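Local coordinates for protein serpin-12 (Manduca sexta, PDB 6CJ7) that probably inhibits serine proteases as a serpin and controls the prophenoloxidase activation system in larval hemolymph, at residues A[16-19]-A[20-24]; A[39-42]-A[43-47]; A[258-261]-A[262-265]. One frame throughout, in Å; residues are numbered along the deposited sequence.

Interaction 1. Residues A[16-19]-A[20-24]; sequences ASTS and FGVNV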
loop_
_atom_site.group_PDB
_atom_site.type_symbol
_atom_site.label_atom_id
_atom_site.label_comp_id
_atom_site.label_asym_id
_atom_site.label_seq_id
_atom_site.Cartn_x
_atom_site.Cartn_y
_atom_site.Cartn_z
ATOM N N ALA A 16 13.354 6.003 0.185
ATOM C CA ALA A 16 13.464 6.383 -1.224
ATOM C C ALA A 16 13.029 5.263 -2.159
ATOM O O ALA A 16 12.585 5.532 -3.284
ATOM C CB ALA A 16 14.898 6.796 -1.562
ATOM N N SER A 17 13.149 4.005 -1.726
ATOM C CA SER A 17 12.856 2.896 -2.628
ATOM C C SER A 17 11.397 2.884 -3.068
ATOM O O SER A 17 11.097 2.427 -4.174
ATOM C CB SER A 17 13.212 1.564 -1.972
ATOM O OG SER A 17 12.449 1.355 -0.801
ATOM N N THR A 18 10.476 3.346 -2.217
ATOM C CA THR A 18 9.064 3.360 -2.576
ATOM C C THR A 18 8.562 4.756 -2.939
ATOM O O THR A 18 7.345 4.992 -2.933
ATOM C CB THR A 18 8.210 2.763 -1.449
ATOM O OG1 THR A 18 8.446 3.463 -0.223
ATOM C CG2 THR A 18 8.528 1.281 -1.255
ATOM N N SER A 19 9.471 5.668 -3.306
ATOM C CA SER A 19 9.060 7.031 -3.633
ATOM C C SER A 19 8.022 7.069 -4.756
ATOM O O SER A 19 7.091 7.882 -4.708
ATOM C CB SER A 19 10.274 7.874 -4.009
ATOM O OG SER A 19 10.946 7.297 -5.116
ATOM N N PHE A 20 8.159 6.215 -5.780
ATOM C CA PHE A 20 7.158 6.211 -6.849
ATOM C C PHE A 20 5.764 5.941 -6.286
ATOM O O PHE A 20 4.798 6.655 -6.603
ATOM C CB PHE A 20 7.500 5.171 -7.917
ATOM C CG PHE A 20 6.451 5.063 -8.986
ATOM C CD1 PHE A 20 6.318 6.061 -9.919
ATOM C CD2 PHE A 20 5.593 3.980 -9.031
ATOM C CE1 PHE A 20 5.339 5.991 -10.901
ATOM C CE2 PHE A 20 4.607 3.900 -10.011
ATOM C CZ PHE A 20 4.496 4.907 -10.946
ATOM N N GLY A 21 5.642 4.898 -5.459
ATOM C CA GLY A 21 4.351 4.552 -4.883
ATOM C C GLY A 21 3.783 5.643 -3.992
ATOM O O GLY A 21 2.571 5.864 -3.971
ATOM N N VAL A 22 4.643 6.328 -3.225
ATOM C CA VAL A 22 4.157 7.459 -2.428
ATOM C C VAL A 22 3.640 8.574 -3.334
ATOM O O VAL A 22 2.595 9.180 -3.056
ATOM C CB VAL A 22 5.255 7.966 -1.477
ATOM C CG1 VAL A 22 4.776 9.190 -0.702
ATOM C CG2 VAL A 22 5.634 6.881 -0.501
ATOM N N ASN A 23 4.371 8.870 -4.420
ATOM C CA ASN A 23 3.928 9.880 -5.383
ATOM C C ASN A 23 2.577 9.509 -5.989
ATOM O O ASN A 23 1.709 10.374 -6.173
ATOM C CB ASN A 23 4.971 10.050 -6.491
ATOM C CG ASN A 23 6.318 10.546 -5.982
ATOM O OD1 ASN A 23 6.404 11.216 -4.962
ATOM N ND2 ASN A 23 7.378 10.234 -6.729
ATOM N N VAL A 24 2.383 8.225 -6.311
ATOM C CA VAL A 24 1.097 7.773 -6.839
ATOM C C VAL A 24 -0.010 8.018 -5.823
ATOM O O VAL A 24 -1.078 8.551 -6.154
ATOM C CB VAL A 24 1.166 6.293 -7.247
ATOM C CG1 VAL A 24 -0.245 5.749 -7.543
ATOM C CG2 VAL A 24 2.078 6.128 -8.493
HETATM O O HOH W 1 10.463 4.389 -6.282
#

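Interaction 2. Residues A[39-42]-A[43-47]; sequences SPFS and ITILL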
loop_
_atom_site.group_PDB
_atom_site.type_symbol
_atom_site.label_atom_id
_atom_site.label_comp_id
_atom_site.label_asym_id
_atom_site.label_seq_id
_atom_site.Cartn_x
_atom_site.Cartn_y
_atom_site.Cartn_z
ATOM N N SER A 39 -0.975 0.856 -1.005
ATOM C CA SER A 39 0.353 0.448 -0.548
ATOM C C SER A 39 1.432 1.012 -1.458
ATOM O O SER A 39 1.552 0.557 -2.602
ATOM C CB SER A 39 0.463 -1.072 -0.508
ATOM O OG SER A 39 1.822 -1.449 -0.227
ATOM N N PRO A 40 2.253 1.971 -1.011
ATOM C CA PRO A 40 3.398 2.383 -1.843
ATOM C C PRO A 40 4.311 1.225 -2.189
ATOM O O PRO A 40 4.885 1.200 -3.289
ATOM C CB PRO A 40 4.109 3.433 -0.977
ATOM C CG PRO A 40 2.996 3.979 -0.097
ATOM C CD PRO A 40 2.146 2.772 0.221
ATOM N N PHE A 41 4.439 0.253 -1.281
ATOM C CA PHE A 41 5.227 -0.947 -1.551
ATOM C C PHE A 41 4.678 -1.717 -2.756
ATOM O O PHE A 41 5.416 -1.997 -3.715
ATOM C CB PHE A 41 5.265 -1.804 -0.275
ATOM C CG PHE A 41 5.902 -3.142 -0.444
ATOM C CD1 PHE A 41 7.262 -3.249 -0.691
ATOM C CD2 PHE A 41 5.150 -4.297 -0.347
ATOM C CE1 PHE A 41 7.860 -4.492 -0.848
ATOM C CE2 PHE A 41 5.739 -5.543 -0.498
ATOM C CZ PHE A 41 7.096 -5.638 -0.745
ATOM N N SER A 42 3.377 -2.033 -2.746
ATOM C CA SER A 42 2.792 -2.815 -3.834
ATOM C C SER A 42 2.866 -2.072 -5.156
ATOM O O SER A 42 3.088 -2.682 -6.206
ATOM C CB SER A 42 1.324 -3.145 -3.545
ATOM O OG SER A 42 1.147 -3.797 -2.316
ATOM N N ILE A 43 2.635 -0.761 -5.133
ATOM C CA ILE A 43 2.644 -0.001 -6.381
ATOM C C ILE A 43 4.057 0.061 -6.949
ATOM O O ILE A 43 4.255 -0.038 -8.166
ATOM C CB ILE A 43 2.048 1.400 -6.154
ATOM C CG1 ILE A 43 0.580 1.283 -5.765
ATOM C CG2 ILE A 43 2.231 2.267 -7.396
ATOM C CD1 ILE A 43 -0.037 2.580 -5.267
ATOM N N THR A 44 5.062 0.211 -6.082
ATOM C CA THR A 44 6.446 0.209 -6.549
ATOM C C THR A 44 6.847 -1.171 -7.066
ATOM O O THR A 44 7.515 -1.275 -8.106
ATOM C CB THR A 44 7.380 0.671 -5.419
ATOM O OG1 THR A 44 6.953 1.952 -4.934
ATOM C CG2 THR A 44 8.812 0.810 -5.927
ATOM N N ILE A 45 6.424 -2.238 -6.372
ATOM C CA ILE A 45 6.742 -3.606 -6.800
ATOM C C ILE A 45 6.217 -3.858 -8.205
ATOM O O ILE A 45 6.893 -4.480 -9.038
ATOM C CB ILE A 45 6.169 -4.634 -5.799
ATOM C CG1 ILE A 45 7.000 -4.664 -4.520
ATOM C CG2 ILE A 45 6.131 -6.033 -6.431
ATOM C CD1 ILE A 45 8.262 -5.490 -4.649
ATOM N N LEU A 46 4.999 -3.385 -8.492
ATOM C CA LEU A 46 4.433 -3.503 -9.830
ATOM C C LEU A 46 5.400 -2.963 -10.878
ATOM O O LEU A 46 5.744 -3.652 -11.851
ATOM C CB LEU A 46 3.098 -2.741 -9.856
ATOM C CG LEU A 46 2.215 -2.683 -11.101
ATOM C CD1 LEU A 46 2.659 -1.643 -12.117
ATOM C CD2 LEU A 46 2.161 -4.037 -11.719
ATOM N N LEU A 47 5.859 -1.725 -10.685
ATOM C CA LEU A 47 6.713 -1.093 -11.690
ATOM C C LEU A 47 8.110 -1.704 -11.703
ATOM O O LEU A 47 8.691 -1.885 -12.782
ATOM C CB LEU A 47 6.814 0.408 -11.434
ATOM C CG LEU A 47 5.773 1.398 -11.957
ATOM C CD1 LEU A 47 5.687 1.200 -13.463
ATOM C CD2 LEU A 47 4.393 1.230 -11.329
#

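Interaction 3. Residues A[258-261]-A[262-265]; sequences ASFL and DLPP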
loop_
_atom_site.group_PDB
_atom_site.type_symbol
_atom_site.label_atom_id
_atom_site.label_comp_id
_atom_site.label_asym_id
_atom_site.label_seq_id
_atom_site.Cartn_x
_atom_site.Cartn_y
_atom_site.Cartn_z
ATOM N N ALA A 258 10.225 8.960 8.448
ATOM C CA ALA A 258 11.295 8.131 9.003
ATOM C C ALA A 258 11.867 8.739 10.279
ATOM O O ALA A 258 12.172 8.015 11.233
ATOM C CB ALA A 258 12.398 7.925 7.964
ATOM N N SER A 259 11.997 10.071 10.326
ATOM C CA SER A 259 12.508 10.739 11.520
ATOM C C SER A 259 11.587 10.576 12.724
ATOM O O SER A 259 12.056 10.692 13.863
ATOM C CB SER A 259 12.720 12.231 11.254
ATOM O OG SER A 259 11.506 12.958 11.407
ATOM N N PHE A 260 10.292 10.322 12.504
ATOM C CA PHE A 260 9.370 10.169 13.625
ATOM C C PHE A 260 9.728 8.963 14.485
ATOM O O PHE A 260 9.399 8.933 15.676
ATOM C CB PHE A 260 7.933 10.049 13.111
ATOM C CG PHE A 260 7.423 11.286 12.416
ATOM C CD1 PHE A 260 7.983 12.530 12.663
ATOM C CD2 PHE A 260 6.379 11.197 11.515
ATOM C CE1 PHE A 260 7.503 13.666 12.015
ATOM C CE2 PHE A 260 5.899 12.322 10.855
ATOM C CZ PHE A 260 6.457 13.555 11.112
ATOM N N LEU A 261 10.401 7.962 13.908
ATOM C CA LEU A 261 10.846 6.812 14.686
ATOM C C LEU A 261 11.960 7.167 15.665
ATOM O O LEU A 261 12.288 6.348 16.532
ATOM C CB LEU A 261 11.304 5.687 13.750
ATOM C CG LEU A 261 10.257 4.917 12.931
ATOM C CD1 LEU A 261 9.020 4.605 13.754
ATOM C CD2 LEU A 261 9.865 5.657 11.650
ATOM N N ASP A 262 12.539 8.362 15.560
ATOM C CA ASP A 262 13.558 8.826 16.491
ATOM C C ASP A 262 13.003 9.762 17.555
ATOM O O ASP A 262 13.773 10.271 18.377
ATOM C CB ASP A 262 14.688 9.526 15.729
ATOM C CG ASP A 262 15.392 8.606 14.762
ATOM O OD1 ASP A 262 15.532 7.408 15.088
ATOM O OD2 ASP A 262 15.797 9.076 13.677
ATOM N N LEU A 263 11.695 10.002 17.558
ATOM C CA LEU A 263 11.105 10.875 18.559
ATOM C C LEU A 263 11.242 10.248 19.945
ATOM O O LEU A 263 11.111 9.028 20.093
ATOM C CB LEU A 263 9.632 11.129 18.249
ATOM C CG LEU A 263 9.318 12.044 17.067
ATOM C CD1 LEU A 263 7.848 11.939 16.705
ATOM C CD2 LEU A 263 9.697 13.478 17.415
ATOM N N PRO A 264 11.499 11.053 20.977
ATOM C CA PRO A 264 11.611 10.494 22.318
ATOM C C PRO A 264 10.249 10.067 22.828
ATOM O O PRO A 264 9.211 10.589 22.385
ATOM C CB PRO A 264 12.176 11.665 23.141
ATOM C CG PRO A 264 11.616 12.863 22.464
ATOM C CD PRO A 264 11.590 12.525 20.985
ATOM N N PRO A 265 10.196 9.104 23.740
ATOM C CA PRO A 265 8.900 8.690 24.282
ATOM C C PRO A 265 8.263 9.823 25.074
ATOM O O PRO A 265 8.942 10.557 25.799
ATOM C CB PRO A 265 9.253 7.499 25.185
ATOM C CG PRO A 265 10.621 7.069 24.751
ATOM C CD PRO A 265 11.306 8.319 24.303
#

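Interaction 1. Residues A[16-19]-A[20-24]
Thr18 O and Ser19 O accept from Val22 N and Asn23 N at 3.0 and 2.9 Å, both nearly straight, where the chain passes from a 3-10 turn at 16-17 into the first turn of helix 19-31. The 3-10 turn is held by Ser19 N, which donates to Ala16 O at 3.1 Å. Thr18 is the N-cap residue, yet its hydroxyl makes no capping bond; OG1 has a weak hydrogen bond with Pro15 O. A water accepts from Phe20 N (3.0 Å) and donates to Ser17 O (2.9 Å), giving an amide of the opening turn a partner and linking it back to the turn before. Val22 packs against Thr18 O: its CG2, placed beside the backbone N because CG1 takes the anti position (chi1 177°), comes within 3.5 Å of that oxygen. On the next carbonyl, Asn23 folds its amide back along the helix, and ND2 stops 3.1 Å from Ser19 O without the angle for a hydrogen bond. Phe20 swings away from the preceding residues, and Val24 CG2 lies 3.6 Å above one face of its ring, offset toward the rim. The ring also packs on Leu287 of helix 284-289, while Thr18 and Val22 rest on Pro371 of strand 370-377. This is the start of what corresponds to helix A, the first helix of the serpin fold, entered here through a 3-10 turn.

Interaction 2. Residues A[39-42]-A[43-47]
Ser39 O, Phe41 O and Ser42 O accept from Ile43 N, Ile45 N and Leu46 N, and these i to i+4 bonds run through the first turns of helix 40-51. At its start Ser39 is the N-cap residue, and its OG makes the capping bond, accepting from Ser42 N at 3.0 Å with an angle of 167°, while the same hydroxyl bonds Leu372 O of strand 370-377. Pro40 O is gripped twice by one residue: Thr44 N (3.0 Å) and Thr44 OG1 (2.7 Å) reach it from opposite faces of the carbonyl plane. The threonine hydroxyl sits beside its backbone N (chi1 -55°), where it can turn back onto that carbonyl. Phe41 and Ile45 run side by side, one turn apart, with Ile45 CG1 over a face of the ring in a CH-pi contact, 4.0 Å from its centroid. Replacing Phe41 by alanine would probably leave Ile45 CG1 and CD1 without their aromatic support and open a gap toward Leu372 and Val80. Because Thr44 OG1 spends its proton on Pro40 O, its oxygen can still accept, which suits a probable hydrogen bond from Gly21 N of helix 19-31, so one buried hydroxyl probably links the two helices.

Interaction 3. Residues A[258-261]-A[262-265]
A type I beta turn from Phe260 to Leu263 leads the chain out of helix 254-260, helix H in serpin nomenclature. The turn is closed by Leu263 N, which donates to Phe260 O at 3.2 Å, and one residue earlier along the chain, within the turn, Asp262 N donates to Ser259 O at 2.9 Å. With Leu261 N on Ala258 O, this makes three consecutive i to i+3 bonds, a tighter winding than that of a regular alpha helix. Both donors at the turn stand well above the carbonyl planes they address, 56° out for Asp262 N and 68° out for Leu263 N, as is usual for i to i+3 bonds. Leu263 lies against the Phe260 carbonyl: with CG beside its own backbone N (chi1 -73°), its CG and CD1 lie 3.4 and 3.5 Å from Phe260 O. The two side chains then run alongside one another; Leu263 CD1 touches Phe260 CB at 4.1 Å and comes obliquely to the ring at Phe260 CD1. Asp262 brings its CB to 3.4 Å from Ser259 O on the exposed side of the turn. The Phe260 ring meets His215 edge-to-face (T-shaped) and packs on Val222 and Ile235, while Leu261 presses on Val224 and Trp364. The turn thus seats the end of the helix on strands 220-226, 232-239 and 359-365 before the chain enters strand 265-282.

In the fold
The three contacts follow in series along the chain; none encloses or crosses another, and each closes only a local turn. Interaction 1 starts helix 19-31, and interaction 2, after the short strand 36-38, starts helix 40-51. Their centres lie 8 Å apart and the two helix beginnings touch, Phe20 packing on Ile43 while strand 370-377 borders both, so together they build part of the buried core. Interaction 3 comes some 210 residues later, about 21 Å from interaction 1 and 25 Å from interaction 2 between centres, and touches neither. It lies nearer the surface, ending helix 254-260 over strands 220-226, 232-239 and 359-365; strand 359-365 pairs with strand 370-377, linking the two regions indirectly.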